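Local structure of alcohol dehydrogenase, zinc-containing (Streptococcus pneumoniae serotype 2, 5YLN) at residues D243-A248 against Q259-V264; V21-I26 against I69-G74; Y8-P13 against L46-G51; G184-L189 against E317-H322. The protein probably catalyses the zinc-dependent, reversible oxidation of alcohols to aldehydes or ketones with NAD+ as coenzyme. One frame throughout, in Å; residues are numbered along the deposited sequence.

Contact 1: D243-A248 against Q259-V264; sequences DVAIEA and QKIIGV
The flat groups here are two peptide planes of strand 242-247, and the end methyl of Ile262 lies over a face of each. Ile262 CD1 sits above the Asp243-Val244 peptide, 3.8 Å from Asp243 O and 4.0 Å from Val244 N, and above the nitrogen end of the Val244-Ala245 peptide, 3.8 Å from Ala245 N. The polar edges of this backbone are used by the neighbouring strands: Val244 bonds to Ser174 and Ala176, Asp243 and Ala245 to Thr267, and Ala245 also to Ala269. The methyl therefore meets backbone whose hydrogen bonding is directed across the sheet, and no hydrogen bond joins 243-248 to 259-264.

Ile262 reaches the strand because CG1 is anti to its backbone N (chi1 -165°), which leaves CG2 in the crowded position between N and the carbonyl carbon. A turn at chi2 (65°) then sets CD1 over the peptides. The small side chain of Ala245 points toward the helix end and is touched by two isoleucines, its CB lying 4.2 Å from Ile262 CD1 and 4.2 Å from Ile261 CD1. Ile261 goes on to Ala176 and to Ile230 and Ile233 of helix 226-236, while Ile262 also packs on Val268. Backbones come nearest at Asp243 and Gly263, with CA atoms 5.8 Å apart. Strand 242-247, helix 252-261 and the adjacent parallel strand 266-270 form a beta-alpha-beta crossover, and this buried apolar contact joins its first strand to the exit of its helix in the Rossmann-type domain.

Contact 2: V21-I26 against I69-G74; sequences VDKPVI and IVEEVG
A classic beta bulge ends strand 66-72, where Glu71 and Glu72 both face Ile33 of the antiparallel strand 33-39, and the contact with 21-26 forms at this bulge and just beyond it. Ile26 has the largest share of the buried surface. Its side chain, with CG1 beside the backbone N (chi1 -64°), crosses that of Glu72 obliquely. Ile26 CG1 lies over the flat of the carboxylate, as its near-equal distances attest: 3.7 Å to Glu72 CD, 3.8 Å to Glu72 OE1 and 4.0 Å to Glu72 OE2. Glu72 is extended from the backbone outward, CG anti to N (chi1 -179°), so that one face of its carboxylate is turned to Ile26 CG1. Farther along, Ile26 CD1 rests on backbone, 4.0 Å from Gly74 N and 4.1 Å from Val73 C.

Charge adds little directly. Lys23 NZ stands 4.4 Å from Glu71 OE1, too far for a salt bridge, although the opposite charges may still attract. Glu71 OE2 is held by a salt bridge to Arg35, and Lys23 makes a cation-pi interaction with Tyr127, so each has a firmer partner. No hydrogen bond crosses between the segments, and the contact lies at the surface. Residues 23-26 form the loop leaving strand 15-22; Ile26 also packs on Ile33 of strand 33-39, and Pro24 on Tyr127 and Arg129 of strand 127-129.

Contact 3: Y8-P13 against L46-G51; sequences YTYVKP and LHIIKG
Tyr10 and Ile49 bury the most surface here, with Pro13 closing the end of the contact. Tyr10 projects from strand 8-12 toward helix 46-50, CG anti to its backbone N (chi1 176°), and lays one ring face on Ile48. The methyl CG2 of Ile48 makes a CH-pi contact, 4.0 Å from the centroid of the Tyr10 ring and 17° off its normal, displaced toward the CG side, where Tyr10 CG is 3.8 Å away. Over the same face, at the far rim, stands a carbonyl oxygen: Ile48 O is only 3.1 Å from Tyr10 CE1, a tight approach. The opposite face is covered near its rim by Lys12 N, while Ile49 O lies at the ring edge, close to its plane.

Ile48 O also accepts a hydrogen bond from Gly51 N, 3.0 Å away. With a second, weak bond from Gly51 N to His47 O and a positive phi of 102° at Gly51, the helix ends in a Schellman motif, right where the strand gives way to Pro13. The ring carbon Pro13 CB packs 4.1 Å from Gly51 CA and also meets Lys50 O, and no side chain intervenes at the glycine.

Ile49 contributes at both ends of its residue. Its backbone Ile49 O is 3.6 Å from Pro13 C, and its CD1 methyl meets the Tyr8 ring, 4.2 Å from Tyr8 CE2. Beyond the segments, Tyr8 and Ile49 both touch Tyr333 of helix 329-337, whereas the side chain of Ile48 lies about 6 Å from that of the zinc ligand His64.

Contact 4: G184-L189 against E317-H322; sequences GLAALL and EKLVTH
Apolar contact dominates, and Leu319 has the largest share of the surface buried. Its branch atoms fit against successive residues of helix 184-189: Leu319 CD2 is 3.8 Å from Leu185 CB, and Leu319 CD1 is 4.3 Å from Ala186 CB. At Leu189 the two leucines reach toward each other tip to tip, CD1 of Leu189 lying 4.1 Å from CD1 of Leu319. Both have CG beside the backbone N and anti to the carbonyl carbon (chi1 -67° and -71°), which turns their ends toward each other. With Ala186 small, the CA atoms of Ala186 and Leu319 are 7.6 Å apart, the nearest in the contact.

A second kind of contact uses the aliphatic part of a charged side chain. Lys318 CE lies 3.7 Å from Leu189 CD2, the two side chains crossing obliquely. CG of Lys318 occupies the crowded position (chi1 52°) and the chain is extended beyond it, carrying the amino end past the leucine to a cation-pi interaction with Phe215.

No hydrogen bond crosses between the segments. Val320 N bonds to Glu317 O at 3.1 Å, bracing the 3-10 turn that presents Lys318 and Leu319. Helix 182-191 follows strand 174-178 through a glycine pattern ending at Gly184, consistent with the dinucleotide-binding start of a Rossmann fold; the turn leads into strand 322-325 of the catalytic domain's sheet, so the packing joins the two domains.

The contacts spread along the length of a two-domain subunit. Contacts 2 and 3 are interleaved in the sequence and lie in the catalytic part, their centres 24 Å apart; they share the antiparallel pair of strands 4-12 and 15-22, and Val21 CG1 meets Thr9 CG2 at 4.2 Å. Contact 1 falls in the Rossmann-type domain, its centre 45 Å from that of contact 2, on the other side of the chain's centre. Its two segments come between those of contact 4, which it touches where Ala248 CB lies 3.8 Å from Gly184 N. Contact 4 brings the late return to the catalytic sheet against the Rossmann-type domain, so that the two domains are joined there.

Contact 1: D243-A248 against Q259-V264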
loop_
_atom_site.group_PDB
_atom_site.type_symbol
_atom_site.label_atom_id
_atom_site.label_comp_id
_atom_site.label_asym_id
_atom_site.label_seq_id
_atom_site.Cartn_x
_atom_site.Cartn_y
_atom_site.Cartn_z
ATOM N N ASP A 243 0.586 7.804 -11.928
ATOM C CA ASP A 243 -0.102 6.646 -11.374
ATOM C C ASP A 243 0.840 5.735 -10.597
ATOM O O ASP A 243 0.391 5.014 -9.701
ATOM C CB ASP A 243 -0.797 5.862 -12.496
ATOM C CG ASP A 243 -1.762 6.740 -13.299
ATOM O OD1 ASP A 243 -2.586 7.426 -12.663
ATOM O OD2 ASP A 243 -1.660 6.782 -14.553
ATOM N N VAL A 244 2.130 5.740 -10.922
ATOM C CA VAL A 244 3.113 4.895 -10.247
ATOM C C VAL A 244 4.387 5.698 -10.040
ATOM O O VAL A 244 4.878 6.350 -10.972
ATOM C CB VAL A 244 3.446 3.612 -11.038
ATOM C CG1 VAL A 244 4.246 2.651 -10.157
ATOM C CG2 VAL A 244 2.165 2.938 -11.625
ATOM N N ALA A 245 4.920 5.659 -8.818
ATOM C CA ALA A 245 6.238 6.209 -8.518
ATOM C C ALA A 245 7.076 5.076 -7.940
ATOM O O ALA A 245 6.772 4.559 -6.861
ATOM C CB ALA A 245 6.160 7.399 -7.543
ATOM N N ILE A 246 8.092 4.668 -8.675
ATOM C CA ILE A 246 8.984 3.592 -8.271
ATOM C C ILE A 246 10.198 4.232 -7.610
ATOM O O ILE A 246 10.999 4.896 -8.282
ATOM C CB ILE A 246 9.386 2.729 -9.473
ATOM C CG1 ILE A 246 8.145 2.099 -10.123
ATOM C CG2 ILE A 246 10.419 1.688 -9.063
ATOM C CD1 ILE A 246 8.421 1.427 -11.464
ATOM N N GLU A 247 10.320 4.048 -6.290
ATOM C CA GLU A 247 11.433 4.585 -5.497
ATOM C C GLU A 247 12.573 3.569 -5.539
ATOM O O GLU A 247 12.506 2.531 -4.874
ATOM C CB GLU A 247 10.973 4.849 -4.059
ATOM C CG GLU A 247 11.788 5.872 -3.252
ATOM C CD GLU A 247 13.152 5.349 -2.778
ATOM O OE1 GLU A 247 13.473 4.150 -2.936
ATOM O OE2 GLU A 247 13.917 6.154 -2.227
ATOM N N ALA A 248 13.612 3.853 -6.317
ATOM C CA ALA A 248 14.726 2.927 -6.499
ATOM C C ALA A 248 16.032 3.506 -5.971
ATOM O O ALA A 248 17.088 3.322 -6.569
ATOM C CB ALA A 248 14.888 2.529 -7.969
ATOM N N GLN A 259 6.270 10.902 -2.780
ATOM C CA GLN A 259 4.968 11.172 -2.190
ATOM C C GLN A 259 4.435 12.527 -2.629
ATOM O O GLN A 259 3.232 12.770 -2.515
ATOM C CB GLN A 259 5.020 11.037 -0.660
ATOM C CG GLN A 259 5.712 12.132 0.080
ATOM C CD GLN A 259 5.658 11.924 1.596
ATOM O OE1 GLN A 259 4.819 11.172 2.111
ATOM N NE2 GLN A 259 6.558 12.599 2.317
ATOM N N LYS A 260 5.288 13.380 -3.192
ATOM C CA LYS A 260 4.846 14.661 -3.725
ATOM C C LYS A 260 4.305 14.586 -5.157
ATOM O O LYS A 260 3.610 15.511 -5.592
ATOM C CB LYS A 260 5.997 15.666 -3.646
ATOM C CG LYS A 260 6.327 16.034 -2.198
ATOM C CD LYS A 260 7.016 17.383 -2.121
ATOM C CE LYS A 260 6.905 18.007 -0.727
ATOM N NZ LYS A 260 6.974 16.985 0.351
ATOM N N ILE A 261 4.595 13.525 -5.907
ATOM C CA ILE A 261 4.217 13.474 -7.315
ATOM C C ILE A 261 3.150 12.440 -7.600
ATOM O O ILE A 261 2.636 12.400 -8.726
ATOM C CB ILE A 261 5.440 13.226 -8.224
ATOM C CG1 ILE A 261 6.116 11.881 -7.892
ATOM C CG2 ILE A 261 6.407 14.387 -8.106
ATOM C CD1 ILE A 261 6.980 11.265 -9.044
ATOM N N ILE A 262 2.806 11.604 -6.627
ATOM C CA ILE A 262 1.852 10.544 -6.855
ATOM C C ILE A 262 0.452 11.142 -6.948
ATOM O O ILE A 262 0.099 12.069 -6.216
ATOM C CB ILE A 262 1.972 9.494 -5.738
ATOM C CG1 ILE A 262 1.269 8.212 -6.147
ATOM C CG2 ILE A 262 1.482 10.036 -4.400
ATOM C CD1 ILE A 262 1.921 7.528 -7.333
ATOM N N GLY A 263 -0.334 10.655 -7.905
ATOM C CA GLY A 263 -1.676 11.156 -8.101
ATOM C C GLY A 263 -2.710 10.345 -7.359
ATOM O O GLY A 263 -2.393 9.322 -6.754
ATOM N N VAL A 264 -3.965 10.831 -7.422
ATOM C CA VAL A 264 -5.093 10.069 -6.894
ATOM C C VAL A 264 -5.060 8.656 -7.455
ATOM O O VAL A 264 -4.888 8.463 -8.665
ATOM C CB VAL A 264 -6.430 10.753 -7.231
ATOM C CG1 VAL A 264 -7.576 9.801 -6.910
ATOM C CG2 VAL A 264 -6.596 12.056 -6.466
#

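Contact 2: V21-I26 against I69-G74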
loop_
_atom_site.group_PDB
_atom_site.type_symbol
_atom_site.label_atom_id
_atom_site.label_comp_id
_atom_site.label_asym_id
_atom_site.label_seq_id
_atom_site.Cartn_x
_atom_site.Cartn_y
_atom_site.Cartn_z
ATOM N N VAL A 21 39.232 -20.233 1.306
ATOM C CA VAL A 21 38.309 -20.842 2.252
ATOM C C VAL A 21 38.098 -22.303 1.857
ATOM O O VAL A 21 38.511 -22.746 0.785
ATOM C CB VAL A 21 36.956 -20.094 2.312
ATOM C CG1 VAL A 21 37.177 -18.655 2.780
ATOM C CG2 VAL A 21 36.289 -20.112 0.951
ATOM N N ASP A 22 37.441 -23.051 2.748
ATOM C CA ASP A 22 37.015 -24.412 2.435
ATOM C C ASP A 22 36.028 -24.423 1.275
ATOM O O ASP A 22 35.175 -23.544 1.154
ATOM C CB ASP A 22 36.337 -25.075 3.644
ATOM C CG ASP A 22 37.142 -24.950 4.915
ATOM O OD1 ASP A 22 37.084 -23.862 5.527
ATOM O OD2 ASP A 22 37.816 -25.934 5.304
ATOM N N LYS A 23 36.146 -25.430 0.433
ATOM C CA LYS A 23 35.129 -25.684 -0.587
ATOM C C LYS A 23 33.872 -26.200 0.114
ATOM O O LYS A 23 33.983 -27.014 1.034
ATOM C CB LYS A 23 35.684 -26.696 -1.608
ATOM C CG LYS A 23 34.685 -27.128 -2.676
ATOM C CD LYS A 23 35.287 -28.033 -3.743
ATOM C CE LYS A 23 34.181 -28.492 -4.716
ATOM N NZ LYS A 23 34.692 -29.162 -5.950
ATOM N N PRO A 24 32.673 -25.715 -0.227
ATOM C CA PRO A 24 31.478 -26.193 0.477
ATOM C C PRO A 24 31.178 -27.641 0.112
ATOM O O PRO A 24 31.609 -28.160 -0.921
ATOM C CB PRO A 24 30.369 -25.246 0.010
ATOM C CG PRO A 24 30.807 -24.771 -1.310
ATOM C CD PRO A 24 32.321 -24.733 -1.268
ATOM N N VAL A 25 30.462 -28.310 1.011
ATOM C CA VAL A 25 30.018 -29.675 0.791
ATOM C C VAL A 25 28.527 -29.778 1.072
ATOM O O VAL A 25 27.910 -28.879 1.651
ATOM C CB VAL A 25 30.780 -30.686 1.662
ATOM C CG1 VAL A 25 32.271 -30.649 1.325
ATOM C CG2 VAL A 25 30.510 -30.407 3.138
ATOM N N ILE A 26 27.961 -30.914 0.661
ATOM C CA ILE A 26 26.546 -31.191 0.879
ATOM C C ILE A 26 26.297 -31.330 2.376
ATOM O O ILE A 26 26.888 -32.185 3.047
ATOM C CB ILE A 26 26.111 -32.456 0.125
ATOM C CG1 ILE A 26 26.228 -32.262 -1.390
ATOM C CG2 ILE A 26 24.647 -32.822 0.493
ATOM C CD1 ILE A 26 25.206 -31.260 -1.951
ATOM N N ILE A 69 27.216 -24.300 -12.870
ATOM C CA ILE A 69 27.078 -25.682 -13.315
ATOM C C ILE A 69 27.021 -26.578 -12.088
ATOM O O ILE A 69 27.902 -26.497 -11.222
ATOM C CB ILE A 69 28.237 -26.080 -14.254
ATOM C CG1 ILE A 69 28.101 -25.319 -15.581
ATOM C CG2 ILE A 69 28.291 -27.602 -14.460
ATOM C CD1 ILE A 69 29.251 -25.506 -16.512
ATOM N N VAL A 70 25.963 -27.399 -11.995
ATOM C CA VAL A 70 25.808 -28.314 -10.870
ATOM C C VAL A 70 26.986 -29.276 -10.832
ATOM O O VAL A 70 27.337 -29.895 -11.846
ATOM C CB VAL A 70 24.472 -29.068 -10.969
ATOM C CG1 VAL A 70 24.371 -30.096 -9.876
ATOM C CG2 VAL A 70 23.289 -28.093 -10.899
ATOM N N GLU A 71 27.626 -29.378 -9.662
ATOM C CA GLU A 71 28.714 -30.316 -9.416
ATOM C C GLU A 71 28.267 -31.553 -8.652
ATOM O O GLU A 71 28.798 -32.643 -8.882
ATOM C CB GLU A 71 29.839 -29.631 -8.617
ATOM C CG GLU A 71 30.641 -28.603 -9.394
ATOM C CD GLU A 71 31.850 -29.217 -10.105
ATOM O OE1 GLU A 71 32.408 -30.207 -9.581
ATOM O OE2 GLU A 71 32.234 -28.703 -11.183
ATOM N N GLU A 72 27.294 -31.400 -7.758
ATOM C CA GLU A 72 26.855 -32.463 -6.872
ATOM C C GLU A 72 25.485 -32.085 -6.338
ATOM O O GLU A 72 25.179 -30.900 -6.165
ATOM C CB GLU A 72 27.858 -32.683 -5.724
ATOM C CG GLU A 72 27.473 -33.807 -4.757
ATOM C CD GLU A 72 28.503 -34.028 -3.657
ATOM O OE1 GLU A 72 29.349 -33.134 -3.462
ATOM O OE2 GLU A 72 28.469 -35.093 -2.993
ATOM N N VAL A 73 24.654 -33.103 -6.103
ATOM C CA VAL A 73 23.338 -32.921 -5.515
ATOM C C VAL A 73 23.206 -33.914 -4.373
ATOM O O VAL A 73 23.887 -34.942 -4.338
ATOM C CB VAL A 73 22.181 -33.111 -6.534
ATOM C CG1 VAL A 73 22.184 -32.002 -7.610
ATOM C CG2 VAL A 73 22.240 -34.518 -7.181
ATOM N N GLY A 74 22.307 -33.597 -3.439
ATOM C CA GLY A 74 21.980 -34.509 -2.364
ATOM C C GLY A 74 20.978 -35.560 -2.800
ATOM O O GLY A 74 20.419 -35.487 -3.895
#

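Contact 3: Y8-P13 against L46-G51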
loop_
_atom_site.group_PDB
_atom_site.type_symbol
_atom_site.label_atom_id
_atom_site.label_comp_id
_atom_site.label_asym_id
_atom_site.label_seq_id
_atom_site.Cartn_x
_atom_site.Cartn_y
_atom_site.Cartn_z
ATOM N N TYR A 8 35.449 -14.106 -1.999
ATOM C CA TYR A 8 35.467 -12.718 -1.534
ATOM C C TYR A 8 34.625 -12.615 -0.264
ATOM O O TYR A 8 33.393 -12.717 -0.311
ATOM C CB TYR A 8 34.954 -11.757 -2.608
ATOM C CG TYR A 8 35.458 -10.337 -2.424
ATOM C CD1 TYR A 8 36.823 -10.079 -2.293
ATOM C CD2 TYR A 8 34.576 -9.254 -2.377
ATOM C CE1 TYR A 8 37.301 -8.774 -2.111
ATOM C CE2 TYR A 8 35.034 -7.945 -2.212
ATOM C CZ TYR A 8 36.396 -7.709 -2.077
ATOM O OH TYR A 8 36.851 -6.420 -1.908
ATOM N N THR A 9 35.292 -12.387 0.863
ATOM C CA THR A 9 34.688 -12.454 2.185
ATOM C C THR A 9 34.574 -11.061 2.791
ATOM O O THR A 9 35.494 -10.249 2.678
ATOM C CB THR A 9 35.526 -13.335 3.127
ATOM O OG1 THR A 9 36.833 -12.761 3.261
ATOM C CG2 THR A 9 35.651 -14.770 2.606
ATOM N N TYR A 10 33.448 -10.803 3.448
ATOM C CA TYR A 10 33.321 -9.669 4.348
ATOM C C TYR A 10 34.119 -9.931 5.626
ATOM O O TYR A 10 34.058 -11.027 6.192
ATOM C CB TYR A 10 31.846 -9.436 4.679
ATOM C CG TYR A 10 31.599 -8.332 5.685
ATOM C CD1 TYR A 10 32.026 -7.034 5.436
ATOM C CD2 TYR A 10 30.909 -8.577 6.863
ATOM C CE1 TYR A 10 31.793 -6.011 6.338
ATOM C CE2 TYR A 10 30.670 -7.555 7.781
ATOM C CZ TYR A 10 31.125 -6.276 7.515
ATOM O OH TYR A 10 30.909 -5.235 8.413
ATOM N N VAL A 11 34.875 -8.932 6.082
ATOM C CA VAL A 11 35.693 -9.053 7.293
ATOM C C VAL A 11 35.150 -8.194 8.433
ATOM O O VAL A 11 34.790 -8.703 9.498
ATOM C CB VAL A 11 37.174 -8.709 7.020
ATOM C CG1 VAL A 11 38.025 -9.035 8.248
ATOM C CG2 VAL A 11 37.679 -9.442 5.797
ATOM N N LYS A 12 35.072 -6.888 8.220
ATOM C CA LYS A 12 34.669 -5.917 9.229
ATOM C C LYS A 12 34.341 -4.622 8.500
ATOM O O LYS A 12 34.609 -4.497 7.303
ATOM C CB LYS A 12 35.779 -5.705 10.279
ATOM C CG LYS A 12 36.961 -4.904 9.741
ATOM C CD LYS A 12 38.309 -5.243 10.433
ATOM C CE LYS A 12 38.418 -4.696 11.847
ATOM N NZ LYS A 12 39.845 -4.708 12.369
ATOM N N PRO A 13 33.743 -3.645 9.177
ATOM C CA PRO A 13 33.275 -2.462 8.434
ATOM C C PRO A 13 34.429 -1.794 7.704
ATOM O O PRO A 13 35.395 -1.336 8.316
ATOM C CB PRO A 13 32.670 -1.575 9.532
ATOM C CG PRO A 13 32.143 -2.573 10.519
ATOM C CD PRO A 13 33.218 -3.640 10.560
ATOM N N LEU A 46 27.962 -3.535 -1.531
ATOM C CA LEU A 46 28.686 -2.338 -1.100
ATOM C C LEU A 46 28.270 -1.930 0.305
ATOM O O LEU A 46 29.111 -1.597 1.144
ATOM C CB LEU A 46 28.432 -1.196 -2.083
ATOM C CG LEU A 46 28.815 -1.530 -3.524
ATOM C CD1 LEU A 46 28.641 -0.324 -4.417
ATOM C CD2 LEU A 46 30.249 -2.044 -3.538
ATOM N N HIS A 47 26.962 -1.950 0.574
ATOM C CA HIS A 47 26.455 -1.620 1.903
ATOM C C HIS A 47 26.994 -2.577 2.962
ATOM O O HIS A 47 27.341 -2.147 4.067
ATOM C CB HIS A 47 24.923 -1.648 1.907
ATOM C CG HIS A 47 24.292 -0.494 1.189
ATOM N ND1 HIS A 47 24.410 0.808 1.625
ATOM C CD2 HIS A 47 23.519 -0.450 0.075
ATOM C CE1 HIS A 47 23.754 1.608 0.803
ATOM N NE2 HIS A 47 23.202 0.869 -0.145
ATOM N N ILE A 48 27.045 -3.883 2.655
ATOM C CA ILE A 48 27.576 -4.844 3.623
ATOM C C ILE A 48 29.011 -4.486 3.997
ATOM O O ILE A 48 29.376 -4.465 5.175
ATOM C CB ILE A 48 27.495 -6.281 3.080
ATOM C CG1 ILE A 48 26.055 -6.781 3.007
ATOM C CG2 ILE A 48 28.353 -7.225 3.942
ATOM C CD1 ILE A 48 25.896 -7.963 2.096
ATOM N N ILE A 49 29.844 -4.210 2.991
ATOM C CA ILE A 49 31.260 -3.926 3.234
ATOM C C ILE A 49 31.420 -2.663 4.063
ATOM O O ILE A 49 32.311 -2.572 4.917
ATOM C CB ILE A 49 32.016 -3.820 1.900
ATOM C CG1 ILE A 49 32.079 -5.197 1.227
ATOM C CG2 ILE A 49 33.419 -3.230 2.101
ATOM C CD1 ILE A 49 32.568 -5.149 -0.204
ATOM N N LYS A 50 30.565 -1.664 3.822
ATOM C CA LYS A 50 30.581 -0.435 4.610
ATOM C C LYS A 50 30.191 -0.667 6.065
ATOM O O LYS A 50 30.572 0.129 6.926
ATOM C CB LYS A 50 29.643 0.599 3.987
ATOM C CG LYS A 50 30.299 1.506 2.957
ATOM C CD LYS A 50 29.267 2.382 2.246
ATOM C CE LYS A 50 28.466 3.207 3.241
ATOM N NZ LYS A 50 29.351 3.921 4.225
ATOM N N GLY A 51 29.462 -1.734 6.363
ATOM C CA GLY A 51 28.985 -1.983 7.708
ATOM C C GLY A 51 27.529 -1.645 7.947
ATOM O O GLY A 51 27.101 -1.621 9.107
#

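Contact 4: G184-L189 against E317-H322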
loop_
_atom_site.group_PDB
_atom_site.type_symbol
_atom_site.label_atom_id
_atom_site.label_comp_id
_atom_site.label_asym_id
_atom_site.label_seq_id
_atom_site.Cartn_x
_atom_site.Cartn_y
_atom_site.Cartn_z
ATOM N N GLY A 184 16.855 0.998 -10.788
ATOM C CA GLY A 184 15.939 1.854 -11.520
ATOM C C GLY A 184 15.862 1.498 -12.993
ATOM O O GLY A 184 14.773 1.468 -13.577
ATOM N N LEU A 185 17.015 1.228 -13.615
ATOM C CA LEU A 185 17.030 0.822 -15.018
ATOM C C LEU A 185 16.363 -0.535 -15.207
ATOM O O LEU A 185 15.651 -0.751 -16.196
ATOM C CB LEU A 185 18.462 0.801 -15.549
ATOM C CG LEU A 185 19.055 2.207 -15.665
ATOM C CD1 LEU A 185 20.587 2.216 -15.934
ATOM C CD2 LEU A 185 18.270 2.993 -16.740
ATOM N N ALA A 186 16.572 -1.457 -14.262
ATOM C CA ALA A 186 15.929 -2.763 -14.343
ATOM C C ALA A 186 14.408 -2.637 -14.292
ATOM O O ALA A 186 13.690 -3.322 -15.035
ATOM C CB ALA A 186 16.437 -3.657 -13.214
ATOM N N ALA A 187 13.902 -1.764 -13.418
ATOM C CA ALA A 187 12.469 -1.480 -13.378
ATOM C C ALA A 187 11.993 -0.828 -14.673
ATOM O O ALA A 187 10.871 -1.082 -15.132
ATOM C CB ALA A 187 12.161 -0.572 -12.190
ATOM N N LEU A 188 12.821 0.051 -15.244
ATOM C CA LEU A 188 12.492 0.692 -16.508
ATOM C C LEU A 188 12.300 -0.340 -17.618
ATOM O O LEU A 188 11.353 -0.246 -18.409
ATOM C CB LEU A 188 13.596 1.676 -16.873
ATOM C CG LEU A 188 13.517 2.356 -18.240
ATOM C CD1 LEU A 188 12.227 3.182 -18.392
ATOM C CD2 LEU A 188 14.754 3.242 -18.444
ATOM N N LEU A 189 13.187 -1.339 -17.689
ATOM C CA LEU A 189 13.076 -2.344 -18.743
ATOM C C LEU A 189 11.804 -3.172 -18.586
ATOM O O LEU A 189 11.097 -3.430 -19.563
ATOM C CB LEU A 189 14.298 -3.262 -18.747
ATOM C CG LEU A 189 15.604 -2.575 -19.155
ATOM C CD1 LEU A 189 16.753 -3.530 -18.989
ATOM C CD2 LEU A 189 15.525 -2.071 -20.580
ATOM N N GLU A 317 20.684 -7.771 -21.072
ATOM C CA GLU A 317 22.136 -7.786 -21.092
ATOM C C GLU A 317 22.719 -6.388 -21.216
ATOM O O GLU A 317 23.911 -6.220 -20.954
ATOM C CB GLU A 317 22.658 -8.682 -22.222
ATOM C CG GLU A 317 22.202 -8.316 -23.624
ATOM C CD GLU A 317 20.843 -8.925 -24.012
ATOM O OE1 GLU A 317 20.568 -8.988 -25.227
ATOM O OE2 GLU A 317 20.054 -9.331 -23.126
ATOM N N LYS A 318 21.918 -5.378 -21.574
ATOM C CA LYS A 318 22.473 -4.032 -21.632
ATOM C C LYS A 318 22.662 -3.403 -20.250
ATOM O O LYS A 318 23.229 -2.318 -20.162
ATOM C CB LYS A 318 21.615 -3.126 -22.534
ATOM C CG LYS A 318 20.130 -3.090 -22.240
ATOM C CD LYS A 318 19.378 -2.332 -23.345
ATOM C CE LYS A 318 17.892 -2.682 -23.357
ATOM N NZ LYS A 318 17.181 -2.201 -24.583
ATOM N N LEU A 319 22.216 -4.065 -19.176
ATOM C CA LEU A 319 22.601 -3.676 -17.824
ATOM C C LEU A 319 24.076 -3.939 -17.532
ATOM O O LEU A 319 24.594 -3.435 -16.530
ATOM C CB LEU A 319 21.739 -4.417 -16.801
ATOM C CG LEU A 319 20.289 -3.898 -16.783
ATOM C CD1 LEU A 319 19.357 -4.862 -16.070
ATOM C CD2 LEU A 319 20.199 -2.512 -16.151
ATOM N N VAL A 320 24.764 -4.727 -18.356
ATOM C CA VAL A 320 26.138 -5.128 -18.065
ATOM C C VAL A 320 27.086 -4.282 -18.902
ATOM O O VAL A 320 26.983 -4.251 -20.134
ATOM C CB VAL A 320 26.362 -6.627 -18.317
ATOM C CG1 VAL A 320 27.866 -6.965 -18.176
ATOM C CG2 VAL A 320 25.521 -7.446 -17.336
ATOM N N THR A 321 28.030 -3.615 -18.230
ATOM C CA THR A 321 28.911 -2.649 -18.866
ATOM C C THR A 321 30.394 -2.965 -18.727
ATOM O O THR A 321 31.179 -2.459 -19.529
ATOM C CB THR A 321 28.661 -1.243 -18.294
ATOM O OG1 THR A 321 28.859 -1.274 -16.876
ATOM C CG2 THR A 321 27.215 -0.773 -18.589
ATOM N N HIS A 322 30.800 -3.759 -17.735
ATOM C CA HIS A 322 32.202 -4.076 -17.515
ATOM C C HIS A 322 32.364 -5.545 -17.150
ATOM O O HIS A 322 31.515 -6.135 -16.473
ATOM C CB HIS A 322 32.794 -3.211 -16.411
ATOM C CG HIS A 322 32.939 -1.772 -16.791
ATOM N ND1 HIS A 322 31.875 -0.895 -16.818
ATOM C CD2 HIS A 322 34.026 -1.057 -17.161
ATOM C CE1 HIS A 322 32.306 0.302 -17.179
ATOM N NE2 HIS A 322 33.605 0.228 -17.398
#